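PDB 2GEF: protease VP4 from Blotched snakehead virus, which hydrolyses peptide bonds by a serine/lysine dyad mechanism and, as one segment of a birnavirus structural polyprotein, probably frees the mature products of that chain. Local coordinates for residues 31-36 against 104-109; 110-115 against 120-125; 153-158 against 205-210; 172-177 against 182-187. One frame throughout, in Å; residues are numbered along the deposited sequence.

Contact 1: residues 31-36 against 104-109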
loop_
_atom_site.group_PDB
_atom_site.type_symbol
_atom_site.label_atom_id
_atom_site.label_comp_id
_atom_site.label_asym_id
_atom_site.label_seq_id
_atom_site.Cartn_x
_atom_site.Cartn_y
_atom_site.Cartn_z
ATOM N N ALA A 31 -1.785 5.537 4.691
ATOM C CA ALA A 31 -2.261 4.169 4.793
ATOM C C ALA A 31 -1.224 3.276 4.116
ATOM O O ALA A 31 -0.617 3.675 3.080
ATOM C CB ALA A 31 -3.617 3.993 4.190
ATOM N N LEU A 32 -0.998 2.118 4.720
ATOM C CA LEU A 32 -0.082 1.082 4.214
ATOM C C LEU A 32 -0.751 0.149 3.294
ATOM O O LEU A 32 -1.921 -0.253 3.496
ATOM C CB LEU A 32 0.551 0.245 5.385
ATOM C CG LEU A 32 1.379 1.162 6.305
ATOM C CD1 LEU A 32 1.432 0.506 7.746
ATOM C CD2 LEU A 32 2.926 1.539 5.809
ATOM N N PHE A 33 0.049 -0.258 2.300
ATOM C CA PHE A 33 -0.353 -1.235 1.359
ATOM C C PHE A 33 0.930 -2.060 0.884
ATOM O O PHE A 33 2.002 -1.580 1.061
ATOM C CB PHE A 33 -0.997 -0.596 0.163
ATOM C CG PHE A 33 -0.086 0.380 -0.627
ATOM C CD1 PHE A 33 0.460 0.001 -1.875
ATOM C CD2 PHE A 33 0.044 1.759 -0.210
ATOM C CE1 PHE A 33 1.261 0.922 -2.633
ATOM C CE2 PHE A 33 0.798 2.678 -0.986
ATOM C CZ PHE A 33 1.357 2.298 -2.201
ATOM N N PRO A 34 0.755 -3.320 0.392
ATOM C CA PRO A 34 1.841 -4.131 -0.134
ATOM C C PRO A 34 2.133 -3.979 -1.541
ATOM O O PRO A 34 1.244 -3.615 -2.317
ATOM C CB PRO A 34 1.444 -5.533 0.268
ATOM C CG PRO A 34 -0.002 -5.466 0.044
ATOM C CD PRO A 34 -0.437 -4.143 0.630
ATOM N N VAL A 35 3.467 -4.040 -1.821
ATOM C CA VAL A 35 3.996 -3.853 -3.154
ATOM C C VAL A 35 4.887 -5.040 -3.553
ATOM O O VAL A 35 5.918 -5.315 -2.890
ATOM C CB VAL A 35 4.777 -2.597 -3.328
ATOM C CG1 VAL A 35 5.415 -2.556 -4.870
ATOM C CG2 VAL A 35 3.870 -1.396 -3.148
ATOM N N VAL A 36 4.472 -5.754 -4.626
ATOM C CA VAL A 36 5.224 -6.956 -5.006
ATOM C C VAL A 36 5.887 -6.657 -6.429
ATOM O O VAL A 36 5.337 -5.865 -7.259
ATOM C CB VAL A 36 4.344 -8.222 -4.983
ATOM C CG1 VAL A 36 3.607 -8.420 -3.667
ATOM C CG2 VAL A 36 3.363 -8.257 -6.159
ATOM N N LEU A 104 -1.627 12.453 -3.894
ATOM C CA LEU A 104 -1.079 11.644 -2.804
ATOM C C LEU A 104 0.290 11.317 -3.317
ATOM O O LEU A 104 0.539 11.500 -4.517
ATOM C CB LEU A 104 -1.863 10.330 -2.569
ATOM C CG LEU A 104 -3.308 10.320 -1.931
ATOM C CD1 LEU A 104 -4.380 10.011 -3.001
ATOM C CD2 LEU A 104 -3.404 9.212 -0.785
ATOM N N THR A 105 1.170 10.911 -2.400
ATOM C CA THR A 105 2.456 10.421 -2.726
ATOM C C THR A 105 2.595 9.102 -2.047
ATOM O O THR A 105 2.117 8.967 -0.899
ATOM C CB THR A 105 3.469 11.408 -2.062
ATOM O OG1 THR A 105 3.222 12.695 -2.597
ATOM C CG2 THR A 105 4.831 11.102 -2.519
ATOM N N ILE A 106 3.207 8.100 -2.673
ATOM C CA ILE A 106 3.458 6.817 -1.980
ATOM C C ILE A 106 4.992 6.639 -1.830
ATOM O O ILE A 106 5.790 7.179 -2.608
ATOM C CB ILE A 106 2.805 5.630 -2.767
ATOM C CG1 ILE A 106 3.397 5.598 -4.163
ATOM C CG2 ILE A 106 1.318 5.859 -2.883
ATOM C CD1 ILE A 106 3.219 4.374 -5.059
ATOM N N LEU A 107 5.394 6.003 -0.762
ATOM C CA LEU A 107 6.797 5.925 -0.338
ATOM C C LEU A 107 7.115 4.538 0.189
ATOM O O LEU A 107 6.312 3.970 1.002
ATOM C CB LEU A 107 7.145 6.945 0.796
ATOM C CG LEU A 107 6.811 8.438 0.443
ATOM C CD1 LEU A 107 6.665 9.289 1.723
ATOM C CD2 LEU A 107 7.821 8.979 -0.449
ATOM N N PRO A 108 8.272 3.983 -0.202
ATOM C CA PRO A 108 8.561 2.650 0.412
ATOM C C PRO A 108 8.830 2.853 1.872
ATOM O O PRO A 108 9.344 3.848 2.226
ATOM C CB PRO A 108 9.789 2.107 -0.387
ATOM C CG PRO A 108 10.154 3.274 -1.380
ATOM C CD PRO A 108 9.323 4.477 -1.100
ATOM N N VAL A 109 8.436 1.938 2.754
ATOM C CA VAL A 109 8.772 2.055 4.183
ATOM C C VAL A 109 9.349 0.699 4.801
ATOM O O VAL A 109 8.749 -0.399 4.562
ATOM C CB VAL A 109 7.551 2.510 4.936
ATOM C CG1 VAL A 109 6.880 3.713 4.231
ATOM C CG2 VAL A 109 6.544 1.414 5.021
#

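Contact 2: residues 110-115 against 120-125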
loop_
_atom_site.group_PDB
_atom_site.type_symbol
_atom_site.label_atom_id
_atom_site.label_comp_id
_atom_site.label_asym_id
_atom_site.label_seq_id
_atom_site.Cartn_x
_atom_site.Cartn_y
_atom_site.Cartn_z
ATOM N N ALA A 110 10.423 0.761 5.616
ATOM C CA ALA A 110 10.922 -0.421 6.295
ATOM C C ALA A 110 10.237 -0.771 7.596
ATOM O O ALA A 110 10.364 -1.852 8.013
ATOM C CB ALA A 110 12.329 -0.200 6.586
ATOM N N ASP A 111 9.538 0.142 8.262
ATOM C CA ASP A 111 8.947 -0.081 9.546
ATOM C C ASP A 111 8.146 1.120 10.015
ATOM O O ASP A 111 8.263 2.187 9.464
ATOM C CB ASP A 111 10.014 -0.296 10.628
ATOM C CG ASP A 111 9.519 -1.220 11.775
ATOM O OD1 ASP A 111 8.315 -1.675 11.795
ATOM O OD2 ASP A 111 10.339 -1.505 12.656
ATOM N N VAL A 112 7.417 0.937 11.120
ATOM C CA VAL A 112 6.384 1.878 11.598
ATOM C C VAL A 112 6.176 1.722 13.091
ATOM O O VAL A 112 5.887 0.618 13.628
ATOM C CB VAL A 112 4.951 1.731 10.890
ATOM C CG1 VAL A 112 4.032 2.945 11.330
ATOM C CG2 VAL A 112 5.109 1.769 9.365
ATOM N N PHE A 113 6.330 2.865 13.750
ATOM C CA PHE A 113 6.262 2.937 15.194
ATOM C C PHE A 113 5.144 3.886 15.418
ATOM O O PHE A 113 5.318 5.024 15.080
ATOM C CB PHE A 113 7.610 3.476 15.794
ATOM C CG PHE A 113 8.830 2.729 15.242
ATOM C CD1 PHE A 113 9.128 1.417 15.689
ATOM C CD2 PHE A 113 9.593 3.302 14.181
ATOM C CE1 PHE A 113 10.167 0.690 15.127
ATOM C CE2 PHE A 113 10.637 2.651 13.638
ATOM C CZ PHE A 113 10.954 1.293 14.115
ATOM N N TRP A 114 4.010 3.395 15.938
ATOM C CA TRP A 114 2.871 4.214 16.408
ATOM C C TRP A 114 3.171 4.918 17.737
ATOM O O TRP A 114 3.936 4.407 18.624
ATOM C CB TRP A 114 1.530 3.438 16.562
ATOM C CG TRP A 114 0.878 3.206 15.188
ATOM C CD1 TRP A 114 -0.108 3.931 14.575
ATOM C CD2 TRP A 114 1.237 2.179 14.277
ATOM N NE1 TRP A 114 -0.360 3.438 13.321
ATOM C CE2 TRP A 114 0.412 2.317 13.146
ATOM C CE3 TRP A 114 2.132 1.074 14.351
ATOM C CZ2 TRP A 114 0.517 1.458 12.035
ATOM C CZ3 TRP A 114 2.231 0.209 13.247
ATOM C CH2 TRP A 114 1.391 0.425 12.087
ATOM N N ARG A 115 2.629 6.135 17.803
ATOM C CA ARG A 115 2.457 6.867 19.017
ATOM C C ARG A 115 1.031 6.572 19.573
ATOM O O ARG A 115 0.088 6.233 18.821
ATOM C CB ARG A 115 2.578 8.321 18.651
ATOM C CG ARG A 115 3.844 8.715 17.877
ATOM C CD ARG A 115 4.095 10.209 18.151
ATOM N NE ARG A 115 5.436 10.531 17.780
ATOM C CZ ARG A 115 5.964 11.724 17.604
ATOM N NH1 ARG A 115 5.302 12.855 17.844
ATOM N NH2 ARG A 115 7.214 11.745 17.180
ATOM N N ALA A 120 2.227 8.131 13.684
ATOM C CA ALA A 120 3.363 7.162 13.654
ATOM C C ALA A 120 4.641 7.731 13.069
ATOM O O ALA A 120 4.629 8.584 12.177
ATOM C CB ALA A 120 2.952 5.939 12.799
ATOM N N ASP A 121 5.762 7.235 13.602
ATOM C CA ASP A 121 7.036 7.575 13.088
ATOM C C ASP A 121 7.295 6.425 12.123
ATOM O O ASP A 121 7.160 5.283 12.478
ATOM C CB ASP A 121 8.046 7.583 14.263
ATOM C CG ASP A 121 7.899 8.761 15.099
ATOM O OD1 ASP A 121 8.036 9.917 14.629
ATOM O OD2 ASP A 121 7.566 8.571 16.272
ATOM N N VAL A 122 7.649 6.729 10.894
ATOM C CA VAL A 122 7.594 5.749 9.831
ATOM C C VAL A 122 8.980 5.874 9.288
ATOM O O VAL A 122 9.469 7.002 8.973
ATOM C CB VAL A 122 6.454 6.021 8.738
ATOM C CG1 VAL A 122 6.661 5.325 7.339
ATOM C CG2 VAL A 122 5.002 5.806 9.289
ATOM N N ASP A 123 9.617 4.714 9.227
ATOM C CA ASP A 123 10.936 4.654 8.613
ATOM C C ASP A 123 10.786 4.628 7.069
ATOM O O ASP A 123 10.551 3.586 6.490
ATOM C CB ASP A 123 11.639 3.404 9.182
ATOM C CG ASP A 123 13.038 3.227 8.728
ATOM O OD1 ASP A 123 13.597 4.041 8.002
ATOM O OD2 ASP A 123 13.604 2.215 9.183
ATOM N N VAL A 124 10.904 5.785 6.437
ATOM C CA VAL A 124 10.803 5.904 4.990
ATOM C C VAL A 124 12.201 5.550 4.436
ATOM O O VAL A 124 13.186 5.947 4.943
ATOM C CB VAL A 124 10.428 7.379 4.560
ATOM C CG1 VAL A 124 10.393 7.666 3.014
ATOM C CG2 VAL A 124 9.140 7.881 5.251
ATOM N N VAL A 125 12.255 4.788 3.382
ATOM C CA VAL A 125 13.507 4.336 2.806
ATOM C C VAL A 125 13.490 4.654 1.272
ATOM O O VAL A 125 12.418 4.895 0.674
ATOM C CB VAL A 125 13.747 2.734 3.077
ATOM C CG1 VAL A 125 14.181 2.374 4.591
ATOM C CG2 VAL A 125 12.592 1.789 2.529
#

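Contact 3: residues 153-158 against 205-210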
loop_
_atom_site.group_PDB
_atom_site.type_symbol
_atom_site.label_atom_id
_atom_site.label_comp_id
_atom_site.label_asym_id
_atom_site.label_seq_id
_atom_site.Cartn_x
_atom_site.Cartn_y
_atom_site.Cartn_z
ATOM N N ALA A 153 -2.541 -1.631 9.882
ATOM C CA ALA A 153 -2.844 -2.755 9.090
ATOM C C ALA A 153 -2.280 -2.440 7.774
ATOM O O ALA A 153 -2.253 -1.311 7.431
ATOM C CB ALA A 153 -4.454 -2.835 8.951
ATOM N N ALA A 154 -2.011 -3.415 6.916
ATOM C CA ALA A 154 -1.732 -3.019 5.509
ATOM C C ALA A 154 -2.929 -3.353 4.663
ATOM O O ALA A 154 -3.579 -4.378 4.848
ATOM C CB ALA A 154 -0.454 -3.764 5.006
ATOM N N TYR A 155 -3.187 -2.600 3.625
ATOM C CA TYR A 155 -4.377 -2.839 2.758
ATOM C C TYR A 155 -4.061 -3.182 1.297
ATOM O O TYR A 155 -3.159 -2.587 0.630
ATOM C CB TYR A 155 -5.359 -1.660 2.799
ATOM C CG TYR A 155 -5.870 -1.406 4.210
ATOM C CD1 TYR A 155 -6.995 -2.065 4.674
ATOM C CD2 TYR A 155 -5.285 -0.377 5.051
ATOM C CE1 TYR A 155 -7.528 -1.849 6.011
ATOM C CE2 TYR A 155 -5.765 -0.206 6.433
ATOM C CZ TYR A 155 -6.863 -0.934 6.857
ATOM O OH TYR A 155 -7.328 -0.860 8.200
ATOM N N THR A 156 -4.887 -4.086 0.735
ATOM C CA THR A 156 -4.738 -4.458 -0.700
ATOM C C THR A 156 -6.082 -4.719 -1.356
ATOM O O THR A 156 -6.972 -5.388 -0.796
ATOM C CB THR A 156 -3.683 -5.585 -0.910
ATOM O OG1 THR A 156 -3.146 -5.495 -2.228
ATOM C CG2 THR A 156 -4.202 -7.057 -0.567
ATOM N N GLY A 157 -6.290 -4.109 -2.530
ATOM C CA GLY A 157 -7.509 -4.309 -3.171
ATOM C C GLY A 157 -7.701 -3.239 -4.209
ATOM O O GLY A 157 -7.420 -2.082 -3.936
ATOM N N CYS A 158 -8.043 -3.655 -5.432
ATOM C CA CYS A 158 -8.530 -2.680 -6.417
ATOM C C CYS A 158 -9.928 -2.217 -6.061
ATOM O O CYS A 158 -10.633 -2.849 -5.238
ATOM C CB CYS A 158 -8.488 -3.203 -7.844
ATOM S SG CYS A 158 -6.892 -3.743 -8.328
ATOM N N ASP A 205 -14.141 1.296 8.458
ATOM C CA ASP A 205 -14.479 0.694 9.751
ATOM C C ASP A 205 -13.326 -0.103 10.383
ATOM O O ASP A 205 -13.007 0.112 11.519
ATOM C CB ASP A 205 -15.718 -0.134 9.696
ATOM C CG ASP A 205 -17.002 0.719 9.596
ATOM O OD1 ASP A 205 -16.931 1.992 9.537
ATOM O OD2 ASP A 205 -18.085 0.111 9.601
ATOM N N HIS A 206 -12.669 -0.951 9.619
ATOM C CA HIS A 206 -11.626 -1.761 10.097
ATOM C C HIS A 206 -10.436 -0.861 10.552
ATOM O O HIS A 206 -9.797 -1.098 11.544
ATOM C CB HIS A 206 -11.157 -2.722 9.009
ATOM C CG HIS A 206 -9.918 -3.501 9.421
ATOM N ND1 HIS A 206 -8.683 -2.933 9.481
ATOM C CD2 HIS A 206 -9.769 -4.760 9.912
ATOM C CE1 HIS A 206 -7.788 -3.811 9.905
ATOM N NE2 HIS A 206 -8.434 -4.910 10.235
ATOM N N ALA A 207 -10.146 0.185 9.816
ATOM C CA ALA A 207 -9.027 1.083 10.052
ATOM C C ALA A 207 -9.210 1.755 11.444
ATOM O O ALA A 207 -8.340 1.781 12.297
ATOM C CB ALA A 207 -8.908 2.071 8.796
ATOM N N PHE A 208 -10.426 2.157 11.715
ATOM C CA PHE A 208 -10.706 2.873 12.924
ATOM C C PHE A 208 -10.602 1.800 14.081
ATOM O O PHE A 208 -9.994 2.054 15.137
ATOM C CB PHE A 208 -12.107 3.617 12.867
ATOM C CG PHE A 208 -12.487 4.286 14.215
ATOM C CD1 PHE A 208 -11.640 5.293 14.801
ATOM C CD2 PHE A 208 -13.618 3.840 14.956
ATOM C CE1 PHE A 208 -11.940 5.890 16.057
ATOM C CE2 PHE A 208 -13.926 4.393 16.237
ATOM C CZ PHE A 208 -13.096 5.423 16.820
ATOM N N ASP A 209 -11.254 0.647 13.915
ATOM C CA ASP A 209 -11.169 -0.523 14.878
ATOM C C ASP A 209 -9.704 -0.850 15.248
ATOM O O ASP A 209 -9.381 -1.208 16.466
ATOM C CB ASP A 209 -11.761 -1.802 14.257
ATOM C CG ASP A 209 -13.234 -1.742 14.097
ATOM O OD1 ASP A 209 -13.824 -0.684 14.369
ATOM O OD2 ASP A 209 -13.845 -2.717 13.627
ATOM N N SER A 210 -8.811 -0.651 14.237
ATOM C CA SER A 210 -7.387 -1.126 14.315
ATOM C C SER A 210 -6.652 -0.329 15.360
ATOM O O SER A 210 -5.563 -0.746 15.887
ATOM C CB SER A 210 -6.682 -1.063 12.965
ATOM O OG SER A 210 -6.322 0.240 12.738
#

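Contact 4: residues 172-177 against 182-187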
loop_
_atom_site.group_PDB
_atom_site.type_symbol
_atom_site.label_atom_id
_atom_site.label_comp_id
_atom_site.label_asym_id
_atom_site.label_seq_id
_atom_site.Cartn_x
_atom_site.Cartn_y
_atom_site.Cartn_z
ATOM N N LEU A 172 2.179 -13.604 -0.825
ATOM C CA LEU A 172 3.399 -12.869 -0.805
ATOM C C LEU A 172 3.227 -11.424 -0.226
ATOM O O LEU A 172 4.170 -10.895 0.421
ATOM C CB LEU A 172 3.911 -12.763 -2.275
ATOM C CG LEU A 172 5.204 -12.007 -2.594
ATOM C CD1 LEU A 172 6.291 -12.740 -1.998
ATOM C CD2 LEU A 172 5.357 -12.008 -4.183
ATOM N N LYS A 173 2.089 -10.800 -0.573
ATOM C CA LYS A 173 1.662 -9.542 0.062
ATOM C C LYS A 173 1.595 -9.604 1.546
ATOM O O LYS A 173 2.180 -8.679 2.133
ATOM C CB LYS A 173 0.406 -8.897 -0.556
ATOM C CG LYS A 173 0.670 -8.312 -1.795
ATOM C CD LYS A 173 -0.719 -8.039 -2.497
ATOM C CE LYS A 173 -0.474 -7.841 -3.935
ATOM N NZ LYS A 173 -0.585 -6.459 -4.287
ATOM N N ALA A 174 1.059 -10.704 2.157
ATOM C CA ALA A 174 0.900 -10.840 3.607
ATOM C C ALA A 174 2.279 -10.873 4.256
ATOM O O ALA A 174 2.490 -10.280 5.351
ATOM C CB ALA A 174 0.192 -12.174 3.947
ATOM N N ARG A 175 3.254 -11.520 3.595
ATOM C CA ARG A 175 4.599 -11.481 4.119
ATOM C C ARG A 175 5.045 -10.065 4.505
ATOM O O ARG A 175 5.639 -9.883 5.471
ATOM C CB ARG A 175 5.596 -12.050 3.098
ATOM C CG ARG A 175 5.338 -13.412 2.682
ATOM C CD ARG A 175 5.628 -14.335 3.836
ATOM N NE ARG A 175 5.701 -15.697 3.350
ATOM C CZ ARG A 175 6.382 -16.679 3.932
ATOM N NH1 ARG A 175 7.095 -16.473 5.093
ATOM N NH2 ARG A 175 6.332 -17.874 3.329
ATOM N N ALA A 176 4.736 -9.060 3.720
ATOM C CA ALA A 176 5.245 -7.715 3.836
ATOM C C ALA A 176 4.570 -7.093 5.035
ATOM O O ALA A 176 5.153 -6.329 5.812
ATOM C CB ALA A 176 4.906 -6.951 2.509
ATOM N N ALA A 177 3.332 -7.438 5.225
ATOM C CA ALA A 177 2.610 -6.902 6.340
ATOM C C ALA A 177 3.077 -7.571 7.632
ATOM O O ALA A 177 3.243 -6.886 8.603
ATOM C CB ALA A 177 1.086 -7.162 6.136
ATOM N N LEU A 182 1.744 -6.594 11.339
ATOM C CA LEU A 182 0.487 -6.037 10.825
ATOM C C LEU A 182 -0.286 -7.065 10.046
ATOM O O LEU A 182 0.382 -7.847 9.322
ATOM C CB LEU A 182 0.758 -4.892 9.845
ATOM C CG LEU A 182 1.487 -3.682 10.373
ATOM C CD1 LEU A 182 1.450 -2.427 9.403
ATOM C CD2 LEU A 182 0.864 -3.227 11.777
ATOM N N PRO A 183 -1.655 -7.069 10.196
ATOM C CA PRO A 183 -2.450 -7.757 9.252
ATOM C C PRO A 183 -2.516 -7.206 7.856
ATOM O O PRO A 183 -2.464 -5.983 7.620
ATOM C CB PRO A 183 -3.859 -7.812 9.936
ATOM C CG PRO A 183 -3.906 -6.477 10.664
ATOM C CD PRO A 183 -2.499 -6.492 11.272
ATOM N N LEU A 184 -2.581 -8.172 6.917
ATOM C CA LEU A 184 -3.079 -7.916 5.560
ATOM C C LEU A 184 -4.629 -7.909 5.502
ATOM O O LEU A 184 -5.250 -8.872 5.927
ATOM C CB LEU A 184 -2.479 -8.828 4.552
ATOM C CG LEU A 184 -2.749 -8.377 3.103
ATOM C CD1 LEU A 184 -2.175 -7.091 2.777
ATOM C CD2 LEU A 184 -2.257 -9.447 2.037
ATOM N N VAL A 185 -5.203 -6.761 5.079
ATOM C CA VAL A 185 -6.599 -6.571 5.090
ATOM C C VAL A 185 -7.044 -6.226 3.674
ATOM O O VAL A 185 -6.405 -5.432 2.926
ATOM C CB VAL A 185 -7.015 -5.440 6.078
ATOM C CG1 VAL A 185 -8.525 -5.251 6.086
ATOM C CG2 VAL A 185 -6.560 -5.783 7.487
ATOM N N GLY A 186 -8.091 -6.859 3.255
ATOM C CA GLY A 186 -8.599 -6.532 1.914
ATOM C C GLY A 186 -9.117 -7.737 1.154
ATOM O O GLY A 186 -9.942 -8.462 1.715
HETATM N N MSE A 187 -8.772 -7.873 -0.150
HETATM C CA MSE A 187 -9.306 -9.023 -0.866
HETATM C C MSE A 187 -8.253 -9.488 -1.866
HETATM O O MSE A 187 -7.730 -8.655 -2.650
HETATM C CB MSE A 187 -10.579 -8.702 -1.693
HETATM C CG MSE A 187 -11.840 -8.436 -1.032
HETATM SE SE MSE A 187 -13.197 -8.312 -2.433
HETATM C CE MSE A 187 -13.586 -10.259 -2.449
#

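Contact 1: residues 31-36 against 104-109
The phenyl ring of F33 takes I106 at its edge rather than over a face: CB of I106 lies in the ring plane, and its CG2 branch comes to 3.6 Å from F33 CZ. CE2 of the ring shares the approach, while the ethyl arm of I106 reaches back so that its CD1 stands 4.0 Å from F33 CZ. Another stretch of rim, also in plane, looks onto the carbonyl oxygen A31 O. Around the ring beyond these two strands stand Y48, S137 and A140. F33 CG sits in the crowded position between the backbone N and the carbonyl carbon (chi1 61°), a setting that carries the far edge of the ring across to I106. The two side chains meet at about a right angle. A second, smaller touch lies further along, where L32 CD2 and V109 CG2 approach to 3.7 Å, each meeting the other with a single methyl. The backbones do not pair: the nearest CA atoms, those of L32 and V109, are 8.9 Å apart. Both strands instead pair with strand 43-52 in a mixed sheet, so the contact joins two partners of that strand through side chains alone. All four touching residues are buried, and the side chain of F33 is about 6 Å from that of S136, the nucleophile. Chemically the match is wholly apolar and rests on shape and dispersion, consistent with an apolar backing close to the dyad.

Contact 2: residues 110-115 against 120-125
A120 and V122 present two methyl bumps with a dip between them, and V112 fills it: its CG1 lies 3.5 Å from A120 CB and 3.6 Å from V122 CG2. The two valines run side by side, pointing the same way. CG1 of V112, set opposite the backbone N (chi1 -171°), also presses on one face of the W114 indole, toward its rim. A120 CB shares that face, 4.1 Å from the centroid of the five-membered ring and almost straight above it, a CH-pi contact. The small alanine thus fits against the face of the broad indole, whose NE1 is bonded to V150 O. These residues form the inner face of a beta hairpin, strands 111-114 and 120-126, in which V112 with V122 and W114 with A120 are non-hydrogen-bonded pairs. F113 and D121 form a hydrogen-bonded pair between them, with F113 N to D121 O at 2.9 Å and D121 N to F113 O at 2.7 Å. Their side chains occupy the other face, more open to solvent. There the extended chain of R115 runs across to form a salt bridge with D121; its NE meets the syn side of OD2 at 3.3 Å, in the guanidinium plane but 30° out of the carboxylate plane, and the accompanying NH2 bonds are weak. At the far end A110 CB faces both V125 CG1, 3.7 Å away, and the carboxylate of D123, whose OD1 is held by S22.

Contact 3: residues 153-158 against 205-210
A153 and Y155, on a chain entering strand 154-156, face H206 and A207 of helix 205-209 across a wide backbone gap: the nearest CA atoms, those of A153 and S210, are 7.1 Å apart, and side chains do the bridging. The contact packs helix 200-209, late in the chain, on the mixed sheet containing strands 154-160 and 184-186, with the side chain of Y155 about 9 Å from that of S136. Y155 does most of the bridging: its OH reaches H206 ND1 at 2.8 Å, lying in the plane of the imidazole at its edge. The two rings are turned almost perpendicular, their planes at 89°. H206 CG stands opposite the backbone N (chi1 173°), which extends the imidazole from the helix toward the strand. A153 CB closes on the same ring from its rim, 3.6 Å from CE1. Beside the bond, Y155 OH also rests 3.4 Å from A207 CB. On the helix side, S210 OG donates to A207 O at 2.6 Å and is bonded to K152 N as well, tying this part of the chain to the residue just ahead of A153. V185 also packs against H206. Chemically, one polar bond joins hydroxyl and imidazole inside an apolar seam: the buried hydroxyl is satisfied, and the rotation of the imidazole is probably fixed by it.

Contact 4: residues 172-177 against 182-187
A177 and L182 meet at the tight end of this contact, where the helix nears its close and the chain turns back toward strand 184-186. L182 N donates to A177 O at 3.1 Å, from above the carbonyl plane and 42° out of it. The methyl of A177 is wedged against the returning backbone: its CB lies 3.3 Å from L182 O and 3.9 Å from L184 N. Two residues on, L184 packs a turn back along the helix, against A174 and K173. With its CG opposite the backbone N (chi1 -167°), CD2 turns into the groove beside the helix, 3.5 Å from A174 N and 3.8 Å from K173 CB. Thus a single leucine branch touches two successive helical residues while L184 CB leans on A177. The packing thins out in other directions. P183 points away from the helix and is partly exposed; on the opposite flank of the helix R175 faces solvent. V185 and G186 make no contact with the helix segment; the axes of helix 172-177 and strand 184-186 run at 126°, 8.7 Å apart at their closest, and the strand pairs with 154-160. This is a helix-to-strand connection of the protease core, and K173 of the catalytic dyad sits in it. Only the base of that side chain meets L184; P34 and V36 line the aliphatic chain elsewhere. Chemically, the apolar contacts and one backbone bond are consistent with fixing the helix against the strand, while NZ of K173 finds its neighbours, S136 and, by a weak hydrogen bond, T156 OG1, outside the contact.

Contacts 1 and 2 come first along the chain, in series and with centres about 12 Å apart; strand 104-109 runs through a corner into the hairpin of contact 2. Contact 4 is nested inside the loop closed by contact 3; the two share a mixed sheet in which strands 154-160 and 184-186 are neighbours, and the centres of the two contacts are about 10 Å apart. Contact 1 lies nearest the middle, about 4 Å from the centre of the chain: L32 meets Y155 through the backbone, P34 packs on K173, and V109 packs on V122. Contact 2 is peripheral, joined to contact 4 by W114 on L182. Contacts 1, 3 and 4 thus lie at or near the dyad of S136 and K173, while the hairpin sheet of contact 2 stands off to one side.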